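Integron cassette protein VCH_CASS2 (Vibrio cholerae, PDB 3GK6) is of unknown physiological function but, as an integron cassette-encoded effector-binding protein, probably binds cationic drug-like compounds. Local coordinates at residues A[30-42]-A[85-99]. Residues are numbered along the deposited sequence; the frame is centred on the assembly and turned at random.
Sequences FEVTGFVVRTTNA and TGAFDVIACSDTLSP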
loop_
_atom_site.group_PDB
_atom_site.type_symbol
_atom_site.label_atom_id
_atom_site.label_comp_id
_atom_site.label_asym_id
_atom_site.label_seq_id
_atom_site.Cartn_x
_atom_site.Cartn_y
_atom_site.Cartn_z
ATOM N N PHE A 30 -6.318 -5.970 -10.500
ATOM C CA PHE A 30 -6.382 -7.207 -9.732
ATOM C C PHE A 30 -7.294 -7.038 -8.513
ATOM O O PHE A 30 -7.538 -5.921 -8.062
ATOM C CB PHE A 30 -4.976 -7.598 -9.266
ATOM C CG PHE A 30 -4.248 -6.508 -8.513
ATOM C CD1 PHE A 30 -3.546 -5.521 -9.194
ATOM C CD2 PHE A 30 -4.243 -6.483 -7.117
ATOM C CE1 PHE A 30 -2.862 -4.519 -8.502
ATOM C CE2 PHE A 30 -3.554 -5.484 -6.412
ATOM C CZ PHE A 30 -2.863 -4.500 -7.100
ATOM N N GLU A 31 -7.780 -8.149 -7.973
ATOM C CA GLU A 31 -8.658 -8.111 -6.805
ATOM C C GLU A 31 -7.919 -8.551 -5.547
ATOM O O GLU A 31 -7.119 -9.487 -5.589
ATOM C CB GLU A 31 -9.883 -9.002 -7.020
ATOM C CG GLU A 31 -10.784 -8.549 -8.157
ATOM C CD GLU A 31 -12.156 -9.195 -8.102
ATOM O OE1 GLU A 31 -12.301 -10.228 -7.414
ATOM O OE2 GLU A 31 -13.089 -8.665 -8.741
ATOM N N VAL A 32 -8.193 -7.866 -4.440
ATOM C CA VAL A 32 -7.559 -8.164 -3.160
ATOM C C VAL A 32 -8.561 -8.026 -2.017
ATOM O O VAL A 32 -9.487 -7.210 -2.079
ATOM C CB VAL A 32 -6.368 -7.225 -2.857
ATOM C CG1 VAL A 32 -5.237 -7.445 -3.846
ATOM C CG2 VAL A 32 -6.818 -5.779 -2.861
ATOM N N THR A 33 -8.365 -8.826 -0.976
ATOM C CA THR A 33 -9.251 -8.815 0.183
ATOM C C THR A 33 -8.447 -8.658 1.466
ATOM O O THR A 33 -7.389 -9.259 1.615
ATOM C CB THR A 33 -10.063 -10.115 0.248
ATOM O OG1 THR A 33 -11.000 -10.134 -0.834
ATOM C CG2 THR A 33 -10.823 -10.219 1.567
ATOM N N GLY A 34 -8.956 -7.858 2.392
ATOM C CA GLY A 34 -8.293 -7.694 3.669
ATOM C C GLY A 34 -8.987 -6.722 4.587
ATOM O O GLY A 34 -10.199 -6.481 4.475
ATOM N N PHE A 35 -8.224 -6.169 5.519
ATOM C CA PHE A 35 -8.798 -5.307 6.537
ATOM C C PHE A 35 -8.604 -3.837 6.189
ATOM O O PHE A 35 -7.546 -3.433 5.711
ATOM C CB PHE A 35 -8.192 -5.636 7.908
ATOM C CG PHE A 35 -8.423 -7.058 8.344
ATOM C CD1 PHE A 35 -9.715 -7.543 8.527
ATOM C CD2 PHE A 35 -7.358 -7.909 8.577
ATOM C CE1 PHE A 35 -9.936 -8.845 8.931
ATOM C CE2 PHE A 35 -7.571 -9.216 8.987
ATOM C CZ PHE A 35 -8.867 -9.686 9.164
ATOM N N VAL A 36 -9.632 -3.037 6.434
ATOM C CA VAL A 36 -9.561 -1.623 6.108
ATOM C C VAL A 36 -9.658 -0.778 7.361
ATOM O O VAL A 36 -10.382 -1.112 8.301
ATOM C CB VAL A 36 -10.693 -1.192 5.151
ATOM C CG1 VAL A 36 -12.047 -1.475 5.765
ATOM C CG2 VAL A 36 -10.565 0.285 4.816
ATOM N N VAL A 37 -8.913 0.317 7.379
ATOM C CA VAL A 37 -9.160 1.359 8.354
ATOM C C VAL A 37 -9.085 2.692 7.628
ATOM O O VAL A 37 -8.402 2.821 6.617
ATOM C CB VAL A 37 -8.171 1.308 9.537
ATOM C CG1 VAL A 37 -6.786 1.749 9.105
ATOM C CG2 VAL A 37 -8.679 2.176 10.674
ATOM N N ARG A 38 -9.802 3.682 8.134
ATOM C CA ARG A 38 -9.726 5.007 7.550
ATOM C C ARG A 38 -8.867 5.904 8.414
ATOM O O ARG A 38 -8.994 5.926 9.647
ATOM C CB ARG A 38 -11.125 5.605 7.371
ATOM C CG ARG A 38 -11.142 6.870 6.541
ATOM C CD ARG A 38 -12.507 7.077 5.893
ATOM N NE ARG A 38 -12.504 8.229 4.998
ATOM C CZ ARG A 38 -12.110 8.188 3.729
ATOM N NH1 ARG A 38 -11.675 7.049 3.198
ATOM N NH2 ARG A 38 -12.139 9.291 2.997
ATOM N N THR A 39 -7.972 6.647 7.782
ATOM C CA THR A 39 -7.068 7.479 8.563
ATOM C C THR A 39 -6.651 8.712 7.776
ATOM O O THR A 39 -7.162 8.975 6.686
ATOM C CB THR A 39 -5.827 6.669 9.009
ATOM O OG1 THR A 39 -5.115 7.386 10.034
ATOM C CG2 THR A 39 -4.916 6.393 7.813
ATOM N N THR A 40 -5.729 9.472 8.348
ATOM C CA THR A 40 -5.184 10.653 7.703
ATOM C C THR A 40 -3.673 10.655 7.923
ATOM O O THR A 40 -3.169 9.981 8.829
ATOM C CB THR A 40 -5.798 11.936 8.310
ATOM O OG1 THR A 40 -5.678 13.020 7.384
ATOM C CG2 THR A 40 -5.106 12.304 9.600
ATOM N N ASN A 41 -2.951 11.414 7.108
ATOM C CA ASN A 41 -1.510 11.516 7.273
ATOM C C ASN A 41 -1.160 12.064 8.655
ATOM O O ASN A 41 -0.225 11.587 9.291
ATOM C CB ASN A 41 -0.881 12.373 6.171
ATOM C CG ASN A 41 0.615 12.572 6.368
ATOM O OD1 ASN A 41 1.067 13.660 6.727
ATOM N ND2 ASN A 41 1.387 11.518 6.147
ATOM N N ALA A 42 -1.923 13.055 9.117
ATOM C CA ALA A 42 -1.693 13.632 10.441
ATOM C C ALA A 42 -1.888 12.611 11.568
ATOM O O ALA A 42 -1.121 12.598 12.529
ATOM C CB ALA A 42 -2.577 14.866 10.663
ATOM N N THR A 85 -3.771 15.625 1.894
ATOM C CA THR A 85 -4.095 16.279 3.153
ATOM C C THR A 85 -5.408 15.771 3.741
ATOM O O THR A 85 -5.806 16.176 4.840
ATOM C CB THR A 85 -4.245 17.794 2.971
ATOM O OG1 THR A 85 -5.498 18.059 2.330
ATOM C CG2 THR A 85 -3.110 18.356 2.125
ATOM N N GLY A 86 -6.091 14.901 3.007
ATOM C CA GLY A 86 -7.394 14.421 3.429
ATOM C C GLY A 86 -7.364 12.981 3.894
ATOM O O GLY A 86 -6.318 12.341 3.884
ATOM N N ALA A 87 -8.515 12.467 4.302
ATOM C CA ALA A 87 -8.605 11.082 4.734
ATOM C C ALA A 87 -8.465 10.125 3.552
ATOM O O ALA A 87 -8.631 10.514 2.394
ATOM C CB ALA A 87 -9.913 10.840 5.470
ATOM N N PHE A 88 -8.153 8.873 3.859
ATOM C CA PHE A 88 -8.098 7.815 2.863
ATOM C C PHE A 88 -8.240 6.490 3.587
ATOM O O PHE A 88 -7.987 6.405 4.799
ATOM C CB PHE A 88 -6.779 7.866 2.084
ATOM C CG PHE A 88 -5.560 7.997 2.965
ATOM C CD1 PHE A 88 -4.973 6.877 3.534
ATOM C CD2 PHE A 88 -5.018 9.248 3.243
ATOM C CE1 PHE A 88 -3.852 7.007 4.360
ATOM C CE2 PHE A 88 -3.905 9.383 4.070
ATOM C CZ PHE A 88 -3.321 8.263 4.627
ATOM N N ASP A 89 -8.659 5.464 2.859
ATOM C CA ASP A 89 -8.710 4.122 3.408
ATOM C C ASP A 89 -7.366 3.461 3.182
ATOM O O ASP A 89 -6.779 3.603 2.113
ATOM C CB ASP A 89 -9.770 3.282 2.707
ATOM C CG ASP A 89 -11.173 3.657 3.113
ATOM O OD1 ASP A 89 -11.331 4.279 4.174
ATOM O OD2 ASP A 89 -12.110 3.323 2.363
ATOM N N VAL A 90 -6.902 2.731 4.189
ATOM C CA VAL A 90 -5.738 1.865 4.046
ATOM C C VAL A 90 -6.225 0.431 4.186
ATOM O O VAL A 90 -7.002 0.117 5.088
ATOM C CB VAL A 90 -4.678 2.170 5.117
ATOM C CG1 VAL A 90 -3.415 1.324 4.883
ATOM C CG2 VAL A 90 -4.347 3.659 5.119
ATOM N N ILE A 91 -5.794 -0.436 3.282
ATOM C CA ILE A 91 -6.241 -1.820 3.295
ATOM C C ILE A 91 -5.065 -2.785 3.265
ATOM O O ILE A 91 -4.296 -2.814 2.300
ATOM C CB ILE A 91 -7.194 -2.140 2.110
ATOM C CG1 ILE A 91 -8.219 -1.016 1.924
ATOM C CG2 ILE A 91 -7.855 -3.487 2.326
ATOM C CD1 ILE A 91 -9.272 -1.278 0.842
ATOM N N ALA A 92 -4.930 -3.563 4.335
ATOM C CA ALA A 92 -3.934 -4.623 4.421
ATOM C C ALA A 92 -4.592 -5.870 3.849
ATOM O O ALA A 92 -5.583 -6.376 4.392
ATOM C CB ALA A 92 -3.502 -4.842 5.870
ATOM N N CYS A 93 -4.071 -6.353 2.728
ATOM C CA CYS A 93 -4.848 -7.306 1.958
ATOM C C CYS A 93 -3.987 -8.231 1.125
ATOM O O CYS A 93 -2.774 -8.066 1.045
ATOM C CB CYS A 93 -5.828 -6.550 1.058
ATOM S SG CYS A 93 -5.020 -5.355 -0.064
ATOM N N SER A 94 -4.635 -9.207 0.490
ATOM C CA SER A 94 -3.932 -10.164 -0.342
ATOM C C SER A 94 -4.857 -10.671 -1.440
ATOM O O SER A 94 -6.083 -10.661 -1.310
ATOM C CB SER A 94 -3.416 -11.340 0.503
ATOM O OG SER A 94 -2.771 -12.323 -0.293
ATOM N N ASP A 95 -4.262 -11.112 -2.529
ATOM C CA ASP A 95 -5.052 -11.517 -3.674
ATOM C C ASP A 95 -5.789 -12.845 -3.457
ATOM O O ASP A 95 -6.835 -13.079 -4.063
ATOM C CB ASP A 95 -4.207 -11.516 -4.952
ATOM C CG ASP A 95 -2.971 -12.399 -4.859
ATOM O OD1 ASP A 95 -2.651 -12.924 -3.771
ATOM O OD2 ASP A 95 -2.306 -12.563 -5.906
ATOM N N THR A 96 -5.276 -13.693 -2.568
ATOM C CA THR A 96 -5.854 -15.025 -2.390
ATOM C C THR A 96 -6.927 -15.093 -1.300
ATOM O O THR A 96 -7.682 -16.056 -1.230
ATOM C CB THR A 96 -4.782 -16.093 -2.097
ATOM O OG1 THR A 96 -4.147 -15.809 -0.845
ATOM C CG2 THR A 96 -3.739 -16.130 -3.213
ATOM N N LEU A 97 -6.990 -14.080 -0.447
ATOM C CA LEU A 97 -8.041 -14.030 0.559
ATOM C C LEU A 97 -9.380 -13.763 -0.110
ATOM O O LEU A 97 -9.425 -13.261 -1.230
ATOM C CB LEU A 97 -7.734 -12.948 1.593
ATOM C CG LEU A 97 -6.487 -13.228 2.427
ATOM C CD1 LEU A 97 -6.106 -11.992 3.227
ATOM C CD2 LEU A 97 -6.706 -14.436 3.351
ATOM N N SER A 98 -10.467 -14.123 0.570
ATOM C CA SER A 98 -11.819 -13.826 0.105
ATOM C C SER A 98 -12.684 -13.416 1.298
ATOM O O SER A 98 -12.471 -13.900 2.409
ATOM C CB SER A 98 -12.429 -15.031 -0.630
ATOM O OG SER A 98 -12.302 -16.224 0.121
ATOM N N PRO A 99 -13.658 -12.517 1.075
ATOM C CA PRO A 99 -14.445 -11.925 2.166
ATOM C C PRO A 99 -15.273 -12.945 2.953
ATOM O O PRO A 99 -16.089 -12.554 3.789
ATOM C CB PRO A 99 -15.371 -10.935 1.445
ATOM C CG PRO A 99 -14.767 -10.725 0.103
ATOM C CD PRO A 99 -14.065 -12.000 -0.242
HETATM O O HOH W 1 -7.668 -12.337 -6.522
HETATM O O HOH W 2 -9.298 -11.090 -3.121
HETATM O O HOH W 3 -4.168 12.904 5.204
#
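One face of the Arg38 guanidinium lies over the backbone of Ala87 and Phe88, with Ala87 CB 3.7 Å from Arg38 NH2, while the carboxylate of Asp89 stands at its edge. The resulting salt bridge, Arg38 NH1 to Asp89 OD1 at 3.0 Å, is in plane for one partner only: OD1 lies in the guanidinium plane, whereas NH1 meets OD1 from above the carboxylate plane, the two planes being 83° apart. Asn79 steadies both partners, its backbone O accepting from Arg38 NH1 and its side-chain ND2 donating to Asp89 OD2. The Phe88 ring carries Thr39 O above its centre and Val90 CG2 at its edge; Thr39 CG2 lies alongside, 3.7 Å from Phe88 CE1. A chi1 of 48° puts CG between the backbone N and the carbonyl carbon of Phe88, and the ring points the same way as the Thr39 side chain. These side chains decorate an antiparallel pair, strands 18-39 and 88-94, neighbours in a closed six-stranded barrel. Reciprocal backbone bonds join Thr33 with Ser94, Phe35 with Ala92, Val37 with Val90 and Thr39 with Phe88. Near Gly34, Cys93 SG packs 3.4 Å from Val32 CG2, and Leu76 of strand 73-78 touches both side chains. Past the end of strand 88-94 the chain turns back over Thr33, whose CB lies 3.9 Å from Leu97 CB, and one water joins Thr33 OG1 to Leu97 O. At the other end, another water accepts from Thr40 OG1 and Asn41 N and donates to Gly86 O.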